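PDB 4RDK: capsid from Human calicivirus NLV/Boxer/2001/US, which forms the capsid of a norovirus, here as its protruding domain, which has fucose and galactose sugars bound and probably mediates attachment to host glycans. Local coordinates for residues L32-M37 with Y216-F221; K135-S140 with K153-N158; G85-E90 with L149-L154. All coordinates share one frame; numbering follows the deposited sequence.

Contact 1 of 3, residues L32-M37 with Y216-F221; sequences LIDGMM and YFTSTF
M37 and Y216 exchange two backbone hydrogen bonds, M36 and F217 form the adjoining non-hydrogen-bonded antiparallel pair, and the axes of 35-37 and 216-220 run 132° apart. Where the short strand begins, D34 and G35 both face T218, a classic beta bulge: D34 N bonds to T218 O at 2.8 Å in the carbonyl plane, and T218 N returns a bond to G35 O. With CG between its backbone N and carbonyl carbon (chi1 69°), D34 swings its carboxylate across to T220, whose OG1 donates to the syn lone pair of D34 OD2 at 2.8 Å; T220 N adds a weak bond. S219 OG reaches L32 O at 2.8 Å from above the carbonyl plane and is also bonded to N26. On the face of M36 and F217 the side-chain contacts are apolar. The two lie side by side, M36 CG 3.9 Å from F217 CD1. M36 SD sits oblique to the F217 ring, 5.1 Å from its centroid, a Met-aromatic contact; F296 packs on both. I33 CD1 meets F217 CB at 3.9 Å. On the other face the M37 side chain crosses T218 at about a right angle, M37 SD 3.5 Å from T218 CG2. The contact adds a short strand to the P1 sheet. The hydroxyls of S219 and T220 serve L32 O and D34 OD2, and the donors to OD2 would probably favour the anion, while T218 O, close to OD1, works against it.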
loop_
_atom_site.group_PDB
_atom_site.type_symbol
_atom_site.label_atom_id
_atom_site.label_comp_id
_atom_site.label_asym_id
_atom_site.label_seq_id
_atom_site.Cartn_x
_atom_site.Cartn_y
_atom_site.Cartn_z
ATOM N N LEU B 32 0.442 6.517 6.081
ATOM C CA LEU B 32 -0.576 7.554 5.993
ATOM C C LEU B 32 0.046 8.945 6.050
ATOM O O LEU B 32 1.057 9.172 6.738
ATOM C CB LEU B 32 -1.615 7.403 7.110
ATOM C CG LEU B 32 -2.522 6.177 7.024
ATOM C CD1 LEU B 32 -3.342 6.018 8.312
ATOM C CD2 LEU B 32 -3.438 6.244 5.804
ATOM N N ILE B 33 -0.575 9.879 5.341
ATOM C CA ILE B 33 -0.175 11.276 5.424
ATOM C C ILE B 33 -0.613 11.845 6.765
ATOM O O ILE B 33 -1.756 11.658 7.181
ATOM C CB ILE B 33 -0.794 12.081 4.276
ATOM C CG1 ILE B 33 -0.163 11.634 2.948
ATOM C CG2 ILE B 33 -0.612 13.581 4.502
ATOM C CD1 ILE B 33 -0.907 12.094 1.736
ATOM N N ASP B 34 0.294 12.538 7.449
ATOM C CA ASP B 34 -0.061 13.141 8.731
ATOM C C ASP B 34 0.263 14.638 8.792
ATOM O O ASP B 34 0.285 15.236 9.869
ATOM C CB ASP B 34 0.572 12.375 9.898
ATOM C CG ASP B 34 2.073 12.531 9.960
ATOM O OD1 ASP B 34 2.651 13.082 9.012
ATOM O OD2 ASP B 34 2.676 12.109 10.970
ATOM N N GLY B 35 0.487 15.242 7.633
ATOM C CA GLY B 35 0.717 16.674 7.584
ATOM C C GLY B 35 0.983 17.204 6.188
ATOM O O GLY B 35 1.126 16.439 5.230
ATOM N N MET B 36 1.002 18.529 6.082
ATOM C CA MET B 36 1.491 19.234 4.904
ATOM C C MET B 36 2.576 20.192 5.369
ATOM O O MET B 36 2.581 20.616 6.530
ATOM C CB MET B 36 0.379 20.048 4.247
ATOM C CG MET B 36 -0.651 19.233 3.492
ATOM S SD MET B 36 -1.845 20.330 2.702
ATOM C CE MET B 36 -3.064 20.549 4.000
ATOM N N MET B 37 3.482 20.544 4.467
ATOM C CA MET B 37 4.538 21.507 4.779
ATOM C C MET B 37 4.993 22.198 3.510
ATOM O O MET B 37 4.732 21.715 2.404
ATOM C CB MET B 37 5.745 20.802 5.407
ATOM C CG MET B 37 6.518 19.936 4.413
ATOM S SD MET B 37 8.030 19.168 5.056
ATOM C CE MET B 37 9.172 20.549 5.004
ATOM N N TYR B 216 4.199 20.017 0.219
ATOM C CA TYR B 216 4.634 18.645 0.431
ATOM C C TYR B 216 3.719 17.952 1.415
ATOM O O TYR B 216 3.350 18.523 2.443
ATOM C CB TYR B 216 6.080 18.610 0.934
ATOM C CG TYR B 216 7.038 19.212 -0.056
ATOM C CD1 TYR B 216 7.554 18.448 -1.091
ATOM C CD2 TYR B 216 7.411 20.554 0.026
ATOM C CE1 TYR B 216 8.417 18.993 -2.021
ATOM C CE2 TYR B 216 8.284 21.110 -0.894
ATOM C CZ TYR B 216 8.784 20.319 -1.920
ATOM O OH TYR B 216 9.650 20.852 -2.853
ATOM N N PHE B 217 3.339 16.723 1.082
ATOM C CA PHE B 217 2.571 15.889 1.980
ATOM C C PHE B 217 3.552 15.049 2.771
ATOM O O PHE B 217 4.456 14.448 2.198
ATOM C CB PHE B 217 1.597 15.033 1.163
ATOM C CG PHE B 217 0.692 15.863 0.297
ATOM C CD1 PHE B 217 -0.493 16.376 0.807
ATOM C CD2 PHE B 217 1.064 16.197 -0.997
ATOM C CE1 PHE B 217 -1.315 17.174 0.025
ATOM C CE2 PHE B 217 0.247 16.998 -1.784
ATOM C CZ PHE B 217 -0.948 17.487 -1.269
ATOM N N THR B 218 3.398 15.023 4.092
ATOM C CA THR B 218 4.400 14.383 4.934
ATOM C C THR B 218 3.847 13.202 5.694
ATOM O O THR B 218 2.649 13.135 5.963
ATOM C CB THR B 218 5.015 15.369 5.950
ATOM O OG1 THR B 218 4.000 15.848 6.843
ATOM C CG2 THR B 218 5.642 16.551 5.223
ATOM N N SER B 219 4.738 12.270 6.019
ATOM C CA SER B 219 4.433 11.148 6.893
ATOM C C SER B 219 5.562 10.968 7.892
ATOM O O SER B 219 6.734 11.057 7.542
ATOM C CB SER B 219 4.304 9.852 6.095
ATOM O OG SER B 219 3.223 9.916 5.191
ATOM N N THR B 220 5.212 10.682 9.133
ATOM C CA THR B 220 6.220 10.273 10.094
ATOM C C THR B 220 6.673 8.856 9.747
ATOM O O THR B 220 5.849 7.961 9.530
ATOM C CB THR B 220 5.683 10.331 11.519
ATOM O OG1 THR B 220 5.263 11.672 11.803
ATOM C CG2 THR B 220 6.760 9.920 12.505
ATOM N N PHE B 221 7.985 8.661 9.687
ATOM C CA PHE B 221 8.569 7.420 9.178
ATOM C C PHE B 221 9.996 7.333 9.717
ATOM O O PHE B 221 10.625 8.356 9.944
ATOM C CB PHE B 221 8.572 7.453 7.639
ATOM C CG PHE B 221 9.132 6.210 6.996
ATOM C CD1 PHE B 221 8.301 5.149 6.671
ATOM C CD2 PHE B 221 10.483 6.107 6.710
ATOM C CE1 PHE B 221 8.812 4.003 6.085
ATOM C CE2 PHE B 221 11.001 4.963 6.129
ATOM C CZ PHE B 221 10.164 3.909 5.814
HETATM O O HOH W 1 2.126 9.266 9.206
HETATM O O HOH W 2 4.688 14.486 9.191
HETATM O O HOH W 3 4.380 18.263 8.175
#

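Contact 2 of 3, residues K135-S140 with K153-N158; sequences KVVIHS and KLEDNN
E155 and V137 link the edge strand 133-139 to the chain leaving strand 151-154, next to the other margin of the curled antiparallel sheet, consistent with the P2 beta-barrel of norovirus capsids. One direct backbone bond spans the seam, E155 N to V137 O at 2.9 Å, nearly straight at 173°. Waters bridge further backbone atoms. One joins V137 N and E155 O; another accepts a hydrogen bond from H139 N and lies within bonding distance of K153 O and E155 OE2. A side-chain bond extends the seam, N157 ND2 to K135 O at 2.8 Å; the acceptor lies in the asparagine amide plane, although the donor sits above the carbonyl plane. Apolar packing fills the buried side. I138 and L154 point the same way side by side, I138 CG1 to L154 CD2 at a tight 3.5 Å, while V136 CG2 meets L154 CB at 3.7 Å, crossing at about a right angle; M73 and I77 of strand 72-80 back this core. The side chain of V137, which is partly exposed, lies about 4 Å from a bound fucose. The H139 ring is stacked: E155, bent at chi2 (-59°), folds its carboxylate over one face of the imidazole, the two planes 12° apart, and Y141 also stacks with this ring. E155 CG makes a CH-pi contact 3.9 Å from the H139 centroid, and E155 CD comes within 3.3 Å of H139 CE1.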
loop_
_atom_site.group_PDB
_atom_site.type_symbol
_atom_site.label_atom_id
_atom_site.label_comp_id
_atom_site.label_asym_id
_atom_site.label_seq_id
_atom_site.Cartn_x
_atom_site.Cartn_y
_atom_site.Cartn_z
ATOM N N LYS B 135 17.002 -9.856 6.440
ATOM C CA LYS B 135 17.140 -8.406 6.353
ATOM C C LYS B 135 18.514 -8.099 5.772
ATOM O O LYS B 135 19.417 -8.940 5.826
ATOM C CB LYS B 135 16.983 -7.752 7.734
ATOM C CG LYS B 135 17.999 -8.214 8.755
ATOM C CD LYS B 135 17.621 -7.779 10.165
ATOM C CE LYS B 135 17.784 -6.284 10.359
ATOM N NZ LYS B 135 17.679 -5.924 11.804
ATOM N N VAL B 136 18.672 -6.906 5.209
ATOM C CA VAL B 136 19.931 -6.536 4.581
ATOM C C VAL B 136 19.977 -5.026 4.387
ATOM O O VAL B 136 18.932 -4.375 4.270
ATOM C CB VAL B 136 20.104 -7.250 3.212
ATOM C CG1 VAL B 136 19.102 -6.708 2.197
ATOM C CG2 VAL B 136 21.535 -7.115 2.707
ATOM N N VAL B 137 21.184 -4.470 4.372
ATOM C CA VAL B 137 21.372 -3.057 4.076
ATOM C C VAL B 137 21.778 -2.859 2.619
ATOM O O VAL B 137 22.624 -3.591 2.089
ATOM C CB VAL B 137 22.447 -2.429 4.984
ATOM C CG1 VAL B 137 22.639 -0.953 4.637
ATOM C CG2 VAL B 137 22.063 -2.605 6.449
ATOM N N ILE B 138 21.177 -1.867 1.975
ATOM C CA ILE B 138 21.557 -1.503 0.619
ATOM C C ILE B 138 21.932 -0.027 0.575
ATOM O O ILE B 138 21.131 0.828 0.939
ATOM C CB ILE B 138 20.410 -1.771 -0.383
ATOM C CG1 ILE B 138 20.051 -3.266 -0.399
ATOM C CG2 ILE B 138 20.807 -1.303 -1.786
ATOM C CD1 ILE B 138 18.897 -3.621 -1.317
ATOM N N HIS B 139 23.152 0.269 0.132
ATOM C CA HIS B 139 23.579 1.659 -0.062
ATOM C C HIS B 139 23.006 2.216 -1.352
ATOM O O HIS B 139 23.209 1.630 -2.414
ATOM C CB HIS B 139 25.095 1.739 -0.178
ATOM C CG HIS B 139 25.821 1.344 1.062
ATOM N ND1 HIS B 139 27.181 1.125 1.085
ATOM C CD2 HIS B 139 25.381 1.128 2.325
ATOM C CE1 HIS B 139 27.552 0.805 2.313
ATOM N NE2 HIS B 139 26.477 0.798 3.083
ATOM N N SER B 140 22.308 3.347 -1.279
ATOM C CA SER B 140 21.861 4.015 -2.503
ATOM C C SER B 140 22.928 4.998 -2.986
ATOM O O SER B 140 22.665 6.183 -3.235
ATOM C CB SER B 140 20.497 4.691 -2.324
ATOM O OG SER B 140 20.490 5.618 -1.251
ATOM N N LYS B 153 24.232 -3.615 -5.023
ATOM C CA LYS B 153 25.044 -4.322 -4.044
ATOM C C LYS B 153 24.324 -4.435 -2.700
ATOM O O LYS B 153 23.682 -3.481 -2.242
ATOM C CB LYS B 153 26.385 -3.608 -3.857
ATOM C CG LYS B 153 27.237 -4.207 -2.752
ATOM C CD LYS B 153 28.561 -3.481 -2.609
ATOM C CE LYS B 153 29.392 -4.114 -1.504
ATOM N NZ LYS B 153 30.745 -3.515 -1.386
ATOM N N LEU B 154 24.413 -5.617 -2.091
ATOM C CA LEU B 154 23.943 -5.837 -0.725
ATOM C C LEU B 154 25.133 -5.814 0.214
ATOM O O LEU B 154 26.176 -6.390 -0.088
ATOM C CB LEU B 154 23.262 -7.200 -0.591
ATOM C CG LEU B 154 22.069 -7.529 -1.481
ATOM C CD1 LEU B 154 21.370 -8.801 -1.006
ATOM C CD2 LEU B 154 21.106 -6.372 -1.518
ATOM N N GLU B 155 24.988 -5.153 1.357
ATOM C CA GLU B 155 26.043 -5.204 2.362
ATOM C C GLU B 155 26.039 -6.578 3.018
ATOM O O GLU B 155 24.998 -7.070 3.443
ATOM C CB GLU B 155 25.855 -4.101 3.400
ATOM C CG GLU B 155 25.969 -2.704 2.807
ATOM C CD GLU B 155 27.314 -2.464 2.150
ATOM O OE1 GLU B 155 28.349 -2.568 2.851
ATOM O OE2 GLU B 155 27.339 -2.180 0.935
ATOM N N ASP B 156 27.206 -7.208 3.098
ATOM C CA ASP B 156 27.274 -8.548 3.661
ATOM C C ASP B 156 27.095 -8.498 5.174
ATOM O O ASP B 156 27.928 -7.939 5.884
ATOM C CB ASP B 156 28.599 -9.219 3.296
ATOM C CG ASP B 156 28.661 -10.672 3.737
ATOM O OD1 ASP B 156 27.638 -11.210 4.219
ATOM O OD2 ASP B 156 29.740 -11.282 3.584
ATOM N N ASN B 157 25.998 -9.081 5.653
ATOM C CA ASN B 157 25.711 -9.143 7.081
ATOM C C ASN B 157 25.889 -10.554 7.641
ATOM O O ASN B 157 25.430 -10.857 8.746
ATOM C CB ASN B 157 24.303 -8.619 7.384
ATOM C CG ASN B 157 23.228 -9.440 6.716
ATOM O OD1 ASN B 157 23.511 -10.469 6.104
ATOM N ND2 ASN B 157 21.979 -8.993 6.830
ATOM N N ASN B 158 26.556 -11.407 6.864
ATOM C CA ASN B 158 26.878 -12.767 7.281
ATOM C C ASN B 158 25.658 -13.684 7.316
ATOM O O ASN B 158 25.739 -14.816 7.794
ATOM C CB ASN B 158 27.575 -12.761 8.648
ATOM C CG ASN B 158 28.457 -13.973 8.860
ATOM O OD1 ASN B 158 28.379 -14.646 9.891
ATOM N ND2 ASN B 158 29.311 -14.259 7.880
HETATM O O HOH W 4 23.428 -5.922 5.364
HETATM O O HOH W 5 24.007 -0.779 -3.546
HETATM O O HOH W 6 25.067 -1.645 -0.517
#

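Contact 3 of 3, residues G85-E90 with L149-L154; sequences GVNLAE and LGTVKL
V86 pairs with V152 in an antiparallel contact between neighbouring strands, 83-89 and 151-154, near one margin of the sheet, where only the short strand 145-146 lies beyond within this chain. The strand axes run 159° apart at a closest approach of 4.7 Å. V86 N donates to V152 O at 2.9 Å, and the return bond from V152 N to V86 O is weak; two residues on, L88 N bonds to G150 O at 2.8 Å, nearly straight at 173°. A water donates to L88 O and, weakly, to G150 O. N87 with T151 between these sites, and G85 with K153 beyond V86, are non-hydrogen-bonded pairs. G85 lets the strands come close, its CA 3.1 Å from V152 O, and L154 CG rests over the same CA at 3.8 Å.

G150 and T151 form a G1 beta bulge against strand 145-146, with G150 at a positive phi of 86°, a backbone shape that glycine adopts readily. The pairing is part of the P2 barrel, and its buried face is aliphatic. V86 CG2, anti to its carbonyl carbon and beside its N, reaches the L154 methyls, 3.8 Å from L154 CD2, and I77 of strand 72-80 packs against both side chains. L88 lies against G150, its CB and CG near G150 O, and L88 CD1 approaches V152 CG1 at 4.2 Å while P147 touches L88 too. On the opposite face N87 and T151 lie side by side, pointing the same way, with OD1 of N87 3.3 Å from T151 CG2.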
loop_
_atom_site.group_PDB
_atom_site.type_symbol
_atom_site.label_atom_id
_atom_site.label_comp_id
_atom_site.label_asym_id
_atom_site.label_seq_id
_atom_site.Cartn_x
_atom_site.Cartn_y
_atom_site.Cartn_z
ATOM N N GLY B 85 24.681 -9.191 -4.041
ATOM C CA GLY B 85 23.845 -8.234 -4.741
ATOM C C GLY B 85 22.516 -8.844 -5.115
ATOM O O GLY B 85 22.254 -10.019 -4.827
ATOM N N VAL B 86 21.671 -8.037 -5.747
ATOM C CA VAL B 86 20.399 -8.515 -6.277
ATOM C C VAL B 86 20.330 -8.192 -7.760
ATOM O O VAL B 86 20.617 -7.061 -8.172
ATOM C CB VAL B 86 19.191 -7.863 -5.561
ATOM C CG1 VAL B 86 17.888 -8.248 -6.249
ATOM C CG2 VAL B 86 19.149 -8.287 -4.103
ATOM N N ASN B 87 19.979 -9.195 -8.561
ATOM C CA ASN B 87 19.645 -8.975 -9.958
ATOM C C ASN B 87 18.160 -8.659 -9.987
ATOM O O ASN B 87 17.333 -9.531 -9.722
ATOM C CB ASN B 87 19.960 -10.216 -10.789
ATOM C CG ASN B 87 21.441 -10.371 -11.050
ATOM O OD1 ASN B 87 22.124 -9.396 -11.365
ATOM N ND2 ASN B 87 21.952 -11.592 -10.904
ATOM N N LEU B 88 17.833 -7.405 -10.285
ATOM C CA LEU B 88 16.482 -6.887 -10.100
ATOM C C LEU B 88 15.479 -7.327 -11.159
ATOM O O LEU B 88 15.837 -7.580 -12.309
ATOM C CB LEU B 88 16.521 -5.358 -10.077
ATOM C CG LEU B 88 17.279 -4.740 -8.898
ATOM C CD1 LEU B 88 17.508 -3.261 -9.153
ATOM C CD2 LEU B 88 16.538 -4.960 -7.580
ATOM N N ALA B 89 14.219 -7.400 -10.741
ATOM C CA ALA B 89 13.080 -7.605 -11.634
ATOM C C ALA B 89 11.981 -6.629 -11.228
ATOM O O ALA B 89 12.110 -5.929 -10.216
ATOM C CB ALA B 89 12.575 -9.032 -11.532
ATOM N N GLU B 90 10.910 -6.554 -12.015
ATOM C CA GLU B 90 9.725 -5.824 -11.567
ATOM C C GLU B 90 9.106 -6.592 -10.407
ATOM O O GLU B 90 9.394 -7.775 -10.216
ATOM C CB GLU B 90 8.708 -5.663 -12.701
ATOM C CG GLU B 90 9.258 -4.948 -13.932
ATOM C CD GLU B 90 9.418 -3.442 -13.751
ATOM O OE1 GLU B 90 9.030 -2.901 -12.696
ATOM O OE2 GLU B 90 9.930 -2.788 -14.684
ATOM N N LEU B 149 20.669 -0.336 -14.350
ATOM C CA LEU B 149 21.329 -1.429 -15.066
ATOM C C LEU B 149 20.939 -2.784 -14.471
ATOM O O LEU B 149 21.506 -3.825 -14.823
ATOM C CB LEU B 149 22.854 -1.271 -15.022
ATOM C CG LEU B 149 23.446 -0.020 -15.667
ATOM C CD1 LEU B 149 24.962 -0.008 -15.520
ATOM C CD2 LEU B 149 23.069 0.045 -17.114
ATOM N N GLY B 150 19.985 -2.758 -13.547
ATOM C CA GLY B 150 19.399 -3.975 -13.015
ATOM C C GLY B 150 20.104 -4.638 -11.846
ATOM O O GLY B 150 19.771 -5.771 -11.497
ATOM N N THR B 151 21.065 -3.953 -11.232
ATOM C CA THR B 151 21.798 -4.552 -10.112
ATOM C C THR B 151 22.044 -3.571 -8.973
ATOM O O THR B 151 22.281 -2.379 -9.203
ATOM C CB THR B 151 23.166 -5.167 -10.549
ATOM O OG1 THR B 151 24.031 -4.137 -11.040
ATOM C CG2 THR B 151 22.975 -6.216 -11.638
ATOM N N VAL B 152 21.981 -4.081 -7.745
ATOM C CA VAL B 152 22.399 -3.317 -6.571
ATOM C C VAL B 152 23.231 -4.209 -5.662
ATOM O O VAL B 152 22.983 -5.412 -5.555
ATOM C CB VAL B 152 21.209 -2.736 -5.779
ATOM C CG1 VAL B 152 20.450 -1.720 -6.631
ATOM C CG2 VAL B 152 20.291 -3.851 -5.295
ATOM N N LYS B 153 24.232 -3.615 -5.023
ATOM C CA LYS B 153 25.044 -4.322 -4.044
ATOM C C LYS B 153 24.324 -4.435 -2.700
ATOM O O LYS B 153 23.682 -3.481 -2.242
ATOM C CB LYS B 153 26.385 -3.608 -3.857
ATOM C CG LYS B 153 27.237 -4.207 -2.752
ATOM C CD LYS B 153 28.561 -3.481 -2.609
ATOM C CE LYS B 153 29.392 -4.114 -1.504
ATOM N NZ LYS B 153 30.745 -3.515 -1.386
ATOM N N LEU B 154 24.413 -5.617 -2.091
ATOM C CA LEU B 154 23.943 -5.837 -0.725
ATOM C C LEU B 154 25.133 -5.814 0.214
ATOM O O LEU B 154 26.176 -6.390 -0.088
ATOM C CB LEU B 154 23.262 -7.200 -0.591
ATOM C CG LEU B 154 22.069 -7.529 -1.481
ATOM C CD1 LEU B 154 21.370 -8.801 -1.006
ATOM C CD2 LEU B 154 21.106 -6.372 -1.518
HETATM O O HOH W 7 18.362 -7.897 -13.683
#

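From the N terminus, 32-37 comes first and waits 178 residues for 216-221; contact 1 closes this long loop, and both other contacts fall within it. The chain leaves P1, builds the P2 barrel, and returns to P1 in strand 213-220. Inside P2, 85-90 is followed by 135-140, and both then meet one continuous run: contact 3 closes on 149-154 and contact 2 on 153-158, sharing K153 and L154. Their centres are 12 Å apart, and I138 CD1 touches V152 CG2 at 4.2 Å. Contact 3 pairs strand 151-154 with strand 83-89, and contact 2 joins the chain leaving it to edge strand 133-139, whereas contact 1 lies about 28 Å from contact 2, centre to centre.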